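Local coordinates for protein OBCA, Oxalate Biosynthetic Component A (PDB 4NNB) that belongs to a TIM-barrel enzyme family and carries a magnesium ion and an oxaloacetate ion together in its barrel, at residues A220-L225 and I273-T278; E307-S312 and V341-E346; L374-A379 and K445-L450; G380-R385 and D395-A400. All coordinates share one frame; numbering follows the deposited sequence.

In the fold
Contacts 1, 2 and 3 are buried pairings of parallel strands in one curled sheet, the TIM barrel. Contacts 1 and 2 are nearest neighbours, since strands 273-276 and 308-311 lie side by side, and both touch oxaloacetate. Strands 344-349 and 373-378 likewise join contact 2 to contact 3. Contact 1 also carries a magnesium ligand, whereas contact 3 is largely apolar and stays short of the bound groups. Contact 4 differs: it is partly buried, lies in the loop that contact 3 closes, and joins the middle strand of a small antiparallel sheet to the end of its neighbouring strand and the loop that follows. Polar side chains and waters carry it, with little apolar packing.

Contact 1: A220-L225 and I273-T278. With MG (magnesium ion), chain B; OAA (oxaloacetate ion), chain C.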
# COMPACT_ATOMS: atom_id res chain seq x y z
N ALA A 220 2.34 12.73 -10.43
CA ALA A 220 3.48 11.86 -10.12
C ALA A 220 4.46 11.83 -11.29
O ALA A 220 4.06 11.61 -12.44
CB ALA A 220 3.00 10.43 -9.77
N ALA A 221 5.74 12.04 -11.00
CA ALA A 221 6.78 11.98 -12.04
C ALA A 221 7.29 10.54 -12.26
O ALA A 221 7.74 10.20 -13.36
CB ALA A 221 7.94 12.90 -11.68
N VAL A 222 7.23 9.73 -11.21
CA VAL A 222 7.77 8.37 -11.25
C VAL A 222 6.72 7.40 -10.70
O VAL A 222 6.05 7.71 -9.72
CB VAL A 222 9.07 8.25 -10.42
CG1 VAL A 222 9.56 6.79 -10.34
CG2 VAL A 222 10.17 9.17 -10.99
N VAL A 223 6.58 6.23 -11.32
CA VAL A 223 5.64 5.24 -10.82
C VAL A 223 6.36 3.93 -10.49
O VAL A 223 6.94 3.29 -11.38
CB VAL A 223 4.51 4.97 -11.83
CG1 VAL A 223 3.46 4.04 -11.20
CG2 VAL A 223 3.86 6.30 -12.27
N HIS A 224 6.32 3.55 -9.22
CA HIS A 224 6.94 2.31 -8.74
C HIS A 224 5.91 1.17 -8.83
O HIS A 224 4.84 1.25 -8.24
CB HIS A 224 7.43 2.52 -7.30
CG HIS A 224 7.89 1.27 -6.60
ND1 HIS A 224 9.08 0.62 -6.91
CD2 HIS A 224 7.35 0.58 -5.56
CE1 HIS A 224 9.23 -0.42 -6.11
NE2 HIS A 224 8.19 -0.47 -5.28
N LEU A 225 6.24 0.13 -9.59
CA LEU A 225 5.30 -0.94 -9.92
C LEU A 225 5.64 -2.28 -9.27
O LEU A 225 6.82 -2.65 -9.18
CB LEU A 225 5.28 -1.14 -11.44
CG LEU A 225 4.70 0.03 -12.25
CD1 LEU A 225 4.76 -0.26 -13.76
CD2 LEU A 225 3.26 0.30 -11.81
N ILE A 273 8.08 7.53 -16.28
CA ILE A 273 9.28 6.94 -15.70
C ILE A 273 8.87 5.76 -14.84
O ILE A 273 8.30 5.93 -13.76
CB ILE A 273 10.04 7.95 -14.84
CG1 ILE A 273 10.39 9.18 -15.69
CG2 ILE A 273 11.30 7.31 -14.25
CD1 ILE A 273 10.97 10.31 -14.89
N LEU A 274 9.13 4.56 -15.34
CA LEU A 274 8.73 3.35 -14.63
C LEU A 274 9.85 2.84 -13.73
O LEU A 274 11.01 2.72 -14.14
CB LEU A 274 8.27 2.28 -15.62
CG LEU A 274 7.02 2.60 -16.45
CD1 LEU A 274 6.50 1.33 -17.13
CD2 LEU A 274 5.91 3.27 -15.62
N ASN A 275 9.48 2.59 -12.48
CA ASN A 275 10.38 2.08 -11.45
C ASN A 275 9.90 0.67 -11.08
O ASN A 275 8.95 0.49 -10.30
CB ASN A 275 10.34 3.06 -10.25
CG ASN A 275 11.14 2.58 -9.04
OD1 ASN A 275 11.61 1.44 -8.98
ND2 ASN A 275 11.29 3.46 -8.05
N LEU A 276 10.54 -0.35 -11.65
CA LEU A 276 10.07 -1.72 -11.45
C LEU A 276 10.60 -2.34 -10.16
O LEU A 276 11.81 -2.35 -9.90
CB LEU A 276 10.39 -2.60 -12.66
CG LEU A 276 9.35 -2.66 -13.79
CD1 LEU A 276 8.77 -1.30 -14.13
CD2 LEU A 276 9.89 -3.36 -15.03
N SER A 277 9.70 -2.87 -9.34
CA SER A 277 10.12 -3.62 -8.15
C SER A 277 10.85 -4.92 -8.52
O SER A 277 10.37 -5.70 -9.34
CB SER A 277 8.93 -3.96 -7.27
OG SER A 277 9.35 -4.75 -6.17
N THR A 278 11.98 -5.15 -7.87
CA THR A 278 12.70 -6.41 -8.02
C THR A 278 12.53 -7.26 -6.77
O THR A 278 13.20 -8.27 -6.59
CB THR A 278 14.18 -6.17 -8.26
OG1 THR A 278 14.72 -5.45 -7.15
CG2 THR A 278 14.36 -5.34 -9.55
MG MG B . 7.83 -1.94 -3.73
O1 OAA C . 12.00 -3.24 -3.98
O2 OAA C . 9.82 -2.71 -4.30
O4 OAA C . 7.92 -4.27 0.32
O5 OAA C . 9.65 -5.62 -0.37
O3 OAA C . 8.04 -3.20 -2.31
C1 OAA C . 10.78 -3.13 -3.52
C2 OAA C . 10.51 -3.49 -2.08
C3 OAA C . 9.06 -3.73 -1.71
C4 OAA C . 8.86 -4.59 -0.53
O HOH W 1 6.09 8.55 -14.74
O HOH W 2 8.87 -0.57 -2.26
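His224 binds the magnesium ion through NE2 while the other nitrogen of its ring faces Asn275 on the next strand. The bond from His224 ND1 to Asn275 OD1 is weak at 3.4 Å, though nearly straight, with 167° at the hydrogen. The oxygen lies at the edge of the imidazole, in its plane. The amide is turned 71° against the ring. CG of His224 is anti to the backbone N (chi1 170°), and Asn275 is turned the same way; both groups lie on the same face of the sheet, where they cross at an angle. Asn275 ND2 bonds more firmly to Glu346, which fixes the amide. This is consistent with a second-shell role beside the metal-bound histidine.

Ser277 adds a second link to the site. Its OG donates to oxaloacetate O2 at 2.8 Å. That same O2 binds magnesium at 2.2 Å, as does His224 NE2 at 2.2 Å. Oxaloacetate O3, a water, His226 and Glu475 complete the metal shell.

Four backbone bonds join the strands. They run from Val223 N to Ile273 O, Asn275 N to Val223 O, Leu225 N to Asn275 O and Ser277 N to Leu225 O. Farther back, a water bridges Ala221 O and Ile273 N. On the face opposite His224, Leu225 CD1 meets Leu274 CD1 at 4.1 Å and Leu276 CD1 at 4.2 Å. Helix 255-268 covers these leucines, and helix 205-217 also packs on Leu225. Neighbouring parallel strands with helices outside and a metal and ligand site at the barrel mouth are typical of the TIM barrel.

Contact 2: E307-S312 and V341-E346; sequences EVASLS and VGTRPE. With OAA (oxaloacetate ion), chain C.
Val308 CG1 and Glu346 CG both stand anti to their backbone N (chi1 175° and 172°), and Val308 CG1 comes to 3.7 Å from Glu346 CB. The two side chains cross at an angle on one face of two parallel strands of the TIM barrel. Helix 328-341 lies between strands 308-311 and 344-349 in the chain, making a beta-alpha-beta crossover.

Four backbone bonds hold the pair. Arg344 N donates to Glu307 O, Ala309 N to Arg344 O, Glu346 N to Ala309 O, and Leu311 N to Glu346 O. Pro345 has no N-H, yet the ladder here is complete, because its bonds run through Arg344 and Glu346. Pro345 CA instead makes a CA-H...O contact of 3.3 Å with Ala309 O. A water also bridges Glu307 O and Gly342 O, just after the helix ends.

The face of Ala309 and Pro345 looks outward to helix 328-341, with Phe338 touching both residues. Here Ala309 CB meets Thr343 CG2 at 3.8 Å. Leu311 CB lies beside Pro345 CB at 4.0 Å, and the two side chains point the same way.

The polar ends turn elsewhere. The carboxylate of Glu346 is directed to Asn275 of contact 1, and the bent Arg344 chain leads away to carbonyls such as those of Phe523 and Pro372. Glu307 forms salt bridges with Lys266 and Arg520. Ser310 shares the inner face with Val308 and Glu346. Its OG sits between the backbone N and the carbonyl carbon (chi1 69°) and donates a short bond of 2.5 Å to oxaloacetate O1.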
# COMPACT_ATOMS: atom_id res chain seq x y z
N GLU A 307 13.33 2.58 -16.85
CA GLU A 307 14.16 3.71 -16.44
C GLU A 307 14.82 3.47 -15.08
O GLU A 307 15.97 3.84 -14.86
CB GLU A 307 13.32 4.99 -16.35
CG GLU A 307 12.88 5.60 -17.70
CD GLU A 307 11.70 4.88 -18.35
OE1 GLU A 307 11.03 4.04 -17.69
OE2 GLU A 307 11.42 5.16 -19.53
N VAL A 308 14.07 2.86 -14.18
CA VAL A 308 14.48 2.70 -12.79
C VAL A 308 14.04 1.32 -12.34
O VAL A 308 13.06 0.78 -12.87
CB VAL A 308 13.85 3.80 -11.90
CG1 VAL A 308 14.18 3.60 -10.41
CG2 VAL A 308 14.31 5.20 -12.36
N ALA A 309 14.77 0.73 -11.40
CA ALA A 309 14.27 -0.47 -10.75
C ALA A 309 14.82 -0.54 -9.34
O ALA A 309 15.91 -0.04 -9.05
CB ALA A 309 14.63 -1.72 -11.52
N SER A 310 14.07 -1.16 -8.44
CA SER A 310 14.48 -1.16 -7.05
C SER A 310 15.67 -2.10 -6.79
O SER A 310 15.85 -3.12 -7.47
CB SER A 310 13.29 -1.47 -6.14
OG SER A 310 12.88 -2.82 -6.29
N LEU A 311 16.50 -1.73 -5.81
CA LEU A 311 17.67 -2.52 -5.44
C LEU A 311 17.92 -2.32 -3.94
O LEU A 311 18.01 -1.18 -3.47
CB LEU A 311 18.89 -2.08 -6.26
CG LEU A 311 20.15 -2.95 -6.17
CD1 LEU A 311 20.94 -2.90 -7.49
CD2 LEU A 311 21.03 -2.54 -5.00
N SER A 312 18.00 -3.42 -3.20
CA SER A 312 18.23 -3.37 -1.76
C SER A 312 19.51 -4.14 -1.43
O SER A 312 19.53 -5.36 -1.51
CB SER A 312 17.06 -3.98 -1.00
OG SER A 312 15.86 -3.25 -1.19
N VAL A 341 21.97 -2.77 -19.26
CA VAL A 341 20.76 -2.37 -19.98
C VAL A 341 20.41 -0.89 -19.81
O VAL A 341 19.50 -0.39 -20.47
CB VAL A 341 19.55 -3.24 -19.63
CG1 VAL A 341 19.88 -4.70 -19.84
CG2 VAL A 341 19.10 -2.99 -18.18
N GLY A 342 21.13 -0.19 -18.94
CA GLY A 342 20.87 1.23 -18.73
C GLY A 342 19.70 1.55 -17.79
O GLY A 342 19.04 2.58 -17.95
N THR A 343 19.45 0.67 -16.82
CA THR A 343 18.42 0.93 -15.81
C THR A 343 19.08 1.56 -14.58
O THR A 343 20.11 1.07 -14.11
CB THR A 343 17.68 -0.36 -15.43
OG1 THR A 343 16.97 -0.83 -16.58
CG2 THR A 343 16.69 -0.14 -14.27
N ARG A 344 18.50 2.64 -14.08
CA ARG A 344 19.06 3.29 -12.90
C ARG A 344 18.49 2.64 -11.63
O ARG A 344 17.27 2.56 -11.46
CB ARG A 344 18.76 4.80 -12.94
CG ARG A 344 19.27 5.62 -11.74
CD ARG A 344 20.75 6.02 -11.90
NE ARG A 344 20.99 6.59 -13.22
CZ ARG A 344 20.81 7.87 -13.54
NH1 ARG A 344 20.41 8.74 -12.62
NH2 ARG A 344 21.02 8.29 -14.78
N PRO A 345 19.37 2.15 -10.74
CA PRO A 345 18.78 1.58 -9.53
C PRO A 345 18.19 2.65 -8.63
O PRO A 345 18.68 3.78 -8.56
CB PRO A 345 19.96 0.86 -8.83
CG PRO A 345 21.20 1.33 -9.51
CD PRO A 345 20.82 1.92 -10.85
N GLU A 346 17.09 2.31 -7.97
CA GLU A 346 16.68 3.11 -6.82
C GLU A 346 17.03 2.27 -5.62
O GLU A 346 16.50 1.16 -5.47
CB GLU A 346 15.18 3.43 -6.84
CG GLU A 346 14.72 4.11 -5.55
CD GLU A 346 13.23 4.44 -5.56
OE1 GLU A 346 12.42 3.54 -5.31
OE2 GLU A 346 12.87 5.61 -5.79
O1 OAA C . 12.00 -3.24 -3.98
O2 OAA C . 9.82 -2.71 -4.30
O4 OAA C . 7.92 -4.27 0.32
O5 OAA C . 9.65 -5.62 -0.37
O3 OAA C . 8.04 -3.20 -2.31
C1 OAA C . 10.78 -3.13 -3.52
C2 OAA C . 10.51 -3.49 -2.08
C3 OAA C . 9.06 -3.73 -1.71
C4 OAA C . 8.86 -4.59 -0.53
O HOH W 3 17.69 4.83 -16.96

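Contact 3: L374-A379 and K445-L450; sequences LFMLVA and KISILL
Leu374 opens the contact by laying CD2 against Lys445 CB at 3.9 Å. It belongs to a parallel strand pair of the TIM barrel, strands 373-378 and 444-449. Phe375 N then donates to Lys445 O, and Phe375 O accepts from Ser447 N. The phenyl ring turns outward, near Ile446 CG1 and toward helix 416-440.

Met376 points to the barrel interior. Its chain bends at chi2 (66°) and again at chi3, which folds the thioether back over the neighbouring strand. Met376 CE touches Ser447 CB at 3.5 Å, and Met376 CG meets Leu449 CD2 at 3.9 Å, the two side chains crossing at about a right angle.

Leu377 returns to the outer face, where its CG packs on Ile446 CG2 at 3.7 Å. Leu377 N donates to Ser447 O, and Leu377 O receives Leu449 N. Val378 is inside again, its CG1 beside Leu449 CD1 at 4.0 Å. It is also the centre of an inverse gamma turn, where the strand ends. Past the turn, Ala379 N makes a weak bond to Leu449 O, and Ala379 CB rests on Leu450 CD2 at 3.7 Å.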
# COMPACT_ATOMS: atom_id res chain seq x y z
N LEU A 374 20.05 7.28 -6.81
CA LEU A 374 18.69 7.45 -6.29
C LEU A 374 18.46 6.62 -5.04
O LEU A 374 18.81 5.43 -5.02
CB LEU A 374 17.67 7.04 -7.36
CG LEU A 374 17.80 7.65 -8.75
CD1 LEU A 374 16.67 7.12 -9.65
CD2 LEU A 374 17.76 9.16 -8.67
N PHE A 375 17.84 7.22 -4.03
CA PHE A 375 17.54 6.52 -2.77
C PHE A 375 16.08 6.74 -2.37
O PHE A 375 15.52 7.82 -2.60
CB PHE A 375 18.45 7.03 -1.63
CG PHE A 375 19.92 6.81 -1.88
CD1 PHE A 375 20.55 5.66 -1.42
CD2 PHE A 375 20.66 7.73 -2.60
CE1 PHE A 375 21.91 5.44 -1.66
CE2 PHE A 375 22.03 7.53 -2.84
CZ PHE A 375 22.65 6.38 -2.37
N MET A 376 15.47 5.72 -1.79
CA MET A 376 14.14 5.83 -1.20
C MET A 376 14.23 5.42 0.26
O MET A 376 14.60 4.29 0.56
CB MET A 376 13.12 4.96 -1.96
CG MET A 376 11.71 4.94 -1.35
SD MET A 376 10.91 6.56 -1.45
CE MET A 376 10.77 6.72 -3.22
N LEU A 377 13.93 6.35 1.17
CA LEU A 377 13.95 6.04 2.60
C LEU A 377 12.65 5.33 2.98
O LEU A 377 11.56 5.92 2.92
CB LEU A 377 14.13 7.31 3.44
CG LEU A 377 15.39 8.16 3.14
CD1 LEU A 377 15.42 9.39 4.07
CD2 LEU A 377 16.68 7.32 3.27
N VAL A 378 12.74 4.05 3.35
CA VAL A 378 11.57 3.30 3.80
C VAL A 378 11.38 3.57 5.29
O VAL A 378 11.64 2.72 6.14
CB VAL A 378 11.70 1.79 3.50
CG1 VAL A 378 10.35 1.08 3.72
CG2 VAL A 378 12.18 1.58 2.06
N ALA A 379 10.96 4.79 5.60
CA ALA A 379 10.91 5.22 6.99
C ALA A 379 9.66 4.72 7.71
O ALA A 379 8.59 4.59 7.10
CB ALA A 379 11.00 6.74 7.09
N LYS A 445 19.74 11.86 -5.21
CA LYS A 445 18.36 12.28 -4.99
C LYS A 445 17.73 11.33 -3.99
O LYS A 445 17.72 10.12 -4.20
CB LYS A 445 17.57 12.28 -6.30
CG LYS A 445 18.10 13.25 -7.36
CD LYS A 445 18.02 14.70 -6.88
CE LYS A 445 18.63 15.66 -7.90
NZ LYS A 445 18.73 17.05 -7.33
N ILE A 446 17.23 11.88 -2.88
CA ILE A 446 16.70 11.06 -1.81
C ILE A 446 15.22 11.38 -1.61
O ILE A 446 14.84 12.54 -1.39
CB ILE A 446 17.49 11.31 -0.51
CG1 ILE A 446 18.99 11.06 -0.75
CG2 ILE A 446 16.96 10.43 0.63
CD1 ILE A 446 19.86 11.35 0.48
N SER A 447 14.39 10.34 -1.69
CA SER A 447 12.96 10.48 -1.41
C SER A 447 12.62 9.78 -0.11
O SER A 447 13.43 9.03 0.44
CB SER A 447 12.14 9.91 -2.56
OG SER A 447 12.37 10.61 -3.77
N ILE A 448 11.40 10.03 0.37
CA ILE A 448 10.90 9.35 1.57
C ILE A 448 9.50 8.77 1.36
O ILE A 448 8.68 9.34 0.63
CB ILE A 448 10.92 10.30 2.78
CG1 ILE A 448 10.56 9.54 4.07
CG2 ILE A 448 9.98 11.51 2.56
CD1 ILE A 448 10.89 10.32 5.37
N LEU A 449 9.24 7.63 1.98
CA LEU A 449 7.89 7.11 2.11
C LEU A 449 7.61 6.92 3.57
O LEU A 449 8.55 6.82 4.38
CB LEU A 449 7.72 5.78 1.36
CG LEU A 449 8.41 4.53 1.92
CD1 LEU A 449 7.57 3.81 2.98
CD2 LEU A 449 8.74 3.57 0.77
N LEU A 450 6.33 6.84 3.91
CA LEU A 450 5.92 6.47 5.26
C LEU A 450 4.68 5.57 5.20
O LEU A 450 3.86 5.71 4.29
CB LEU A 450 5.61 7.72 6.10
CG LEU A 450 6.77 8.55 6.64
CD1 LEU A 450 6.26 9.87 7.20
CD2 LEU A 450 7.49 7.78 7.72

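Contact 4: G380-R385 and D395-A400; sequences GVDQYR and DDSLIA
Gln383 and Ser397 make the shorter of the two direct bonds across the contact: Gln383 N donates to Ser397 OG at 2.7 Å, nearly straight at 167°. Asp396 N donates to Gln383 O at 3.0 Å, coming from above the carbonyl plane. Next to these, Tyr384 and Asp395 form an antiparallel non-hydrogen-bonded pair with diverging side chains.

Other polar bonds lie within 395-400. Asp395 OD1 takes Ser397 N at 3.0 Å, which makes an Asx turn, and also takes Ser397 OG at 2.6 Å on its syn lone pair. The serine hydroxyl thus donates to Asp395 and accepts from Gln383. Its OG stands beside the backbone N of Ser397 (chi1 -47°), where it reaches both. Asp395 OD2 bonds to Arg401 N at the start of helix 401-413.

Waters make further links between the segments. One accepts from both Gly380 N and Ile399 N. Another donates to Asp382 OD1 and Ile399 O. A third accepts from Arg385 NH1, at the guanidinium edge, and donates to Asp396 OD1. Arg385 NH1 and Asp396 OD2 are 5.2 Å apart, so water mediates between these opposite charges. Asp382 has its own salt bridge to Arg404, and Asp396 OD2 accepts from Ala353 N.

Van der Waals contacts are few. Arg385 CB touches Asp396 CB at 3.7 Å, and Ile399 CD1 meets Gly380 N at 3.9 Å. The chemistry implies a junction fastened by water and a buried serine hydroxyl that both donates and accepts, tying the middle strand of the small antiparallel sheet to the loop leading into helix 401-413.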
# COMPACT_ATOMS: atom_id res chain seq x y z
N GLY A 380 9.81 4.42 8.99
CA GLY A 380 8.67 4.10 9.84
C GLY A 380 8.26 2.64 9.81
O GLY A 380 7.27 2.25 10.44
N VAL A 381 9.00 1.84 9.05
CA VAL A 381 8.73 0.40 8.99
C VAL A 381 9.79 -0.32 9.82
O VAL A 381 10.99 -0.24 9.51
CB VAL A 381 8.75 -0.11 7.54
CG1 VAL A 381 8.52 -1.62 7.48
CG2 VAL A 381 7.70 0.61 6.71
N ASP A 382 9.37 -1.02 10.88
CA ASP A 382 10.31 -1.66 11.80
C ASP A 382 11.10 -2.78 11.13
O ASP A 382 10.52 -3.64 10.45
CB ASP A 382 9.59 -2.19 13.05
CG ASP A 382 8.87 -1.09 13.85
OD1 ASP A 382 9.15 0.11 13.66
OD2 ASP A 382 8.04 -1.45 14.70
N GLN A 383 12.41 -2.79 11.33
CA GLN A 383 13.31 -3.74 10.66
C GLN A 383 14.22 -4.44 11.65
O GLN A 383 14.52 -3.89 12.71
CB GLN A 383 14.18 -2.99 9.64
CG GLN A 383 13.36 -2.31 8.51
CD GLN A 383 12.82 -3.30 7.50
OE1 GLN A 383 13.22 -4.46 7.47
NE2 GLN A 383 11.90 -2.85 6.66
N TYR A 384 14.67 -5.65 11.30
CA TYR A 384 15.64 -6.36 12.11
C TYR A 384 16.95 -6.47 11.34
O TYR A 384 16.98 -6.31 10.12
CB TYR A 384 15.17 -7.80 12.40
CG TYR A 384 14.16 -7.97 13.53
CD1 TYR A 384 14.28 -7.26 14.73
CD2 TYR A 384 13.10 -8.85 13.39
CE1 TYR A 384 13.35 -7.44 15.76
CE2 TYR A 384 12.16 -9.02 14.40
CZ TYR A 384 12.30 -8.32 15.58
OH TYR A 384 11.38 -8.50 16.58
N ARG A 385 18.03 -6.74 12.06
CA ARG A 385 19.23 -7.31 11.45
C ARG A 385 19.50 -8.62 12.20
O ARG A 385 19.42 -8.67 13.43
CB ARG A 385 20.42 -6.36 11.56
CG ARG A 385 21.70 -6.89 10.87
CD ARG A 385 22.81 -5.85 10.86
NE ARG A 385 24.04 -6.37 10.26
CZ ARG A 385 25.06 -5.61 9.90
NH1 ARG A 385 25.00 -4.30 10.07
NH2 ARG A 385 26.15 -6.16 9.35
N ASP A 395 17.12 -4.56 16.46
CA ASP A 395 16.55 -3.46 15.70
C ASP A 395 17.56 -2.87 14.72
O ASP A 395 18.72 -2.63 15.07
CB ASP A 395 16.03 -2.37 16.65
CG ASP A 395 15.22 -1.31 15.92
OD1 ASP A 395 14.79 -1.58 14.78
OD2 ASP A 395 15.02 -0.21 16.48
N ASP A 396 17.12 -2.63 13.49
CA ASP A 396 17.96 -2.01 12.48
C ASP A 396 17.12 -1.01 11.67
O ASP A 396 17.50 -0.62 10.57
CB ASP A 396 18.60 -3.09 11.59
CG ASP A 396 19.82 -2.57 10.84
OD1 ASP A 396 20.57 -1.75 11.42
OD2 ASP A 396 20.03 -2.95 9.66
N SER A 397 15.99 -0.60 12.25
CA SER A 397 15.09 0.36 11.61
C SER A 397 15.75 1.72 11.43
O SER A 397 16.56 2.14 12.26
CB SER A 397 13.81 0.52 12.46
OG SER A 397 13.27 -0.73 12.85
N LEU A 398 15.39 2.43 10.37
CA LEU A 398 15.91 3.79 10.17
C LEU A 398 15.48 4.69 11.32
O LEU A 398 16.29 5.43 11.89
CB LEU A 398 15.42 4.38 8.85
CG LEU A 398 15.82 3.69 7.55
CD1 LEU A 398 15.41 4.59 6.40
CD2 LEU A 398 17.31 3.41 7.53
N ILE A 399 14.19 4.65 11.64
CA ILE A 399 13.68 5.28 12.85
C ILE A 399 13.63 4.16 13.87
O ILE A 399 12.84 3.23 13.74
CB ILE A 399 12.26 5.86 12.64
CG1 ILE A 399 12.26 6.90 11.51
CG2 ILE A 399 11.75 6.48 13.94
CD1 ILE A 399 10.87 7.47 11.15
N ALA A 400 14.50 4.23 14.87
CA ALA A 400 14.57 3.20 15.91
C ALA A 400 13.17 2.87 16.41
O ALA A 400 12.34 3.77 16.57
CB ALA A 400 15.46 3.67 17.05
O HOH W 4 11.99 3.14 10.32
O HOH W 5 13.28 1.37 8.63
O HOH W 6 10.80 2.18 12.30
O HOH W 7 19.15 -5.27 8.64
O HOH W 8 23.45 -2.27 11.09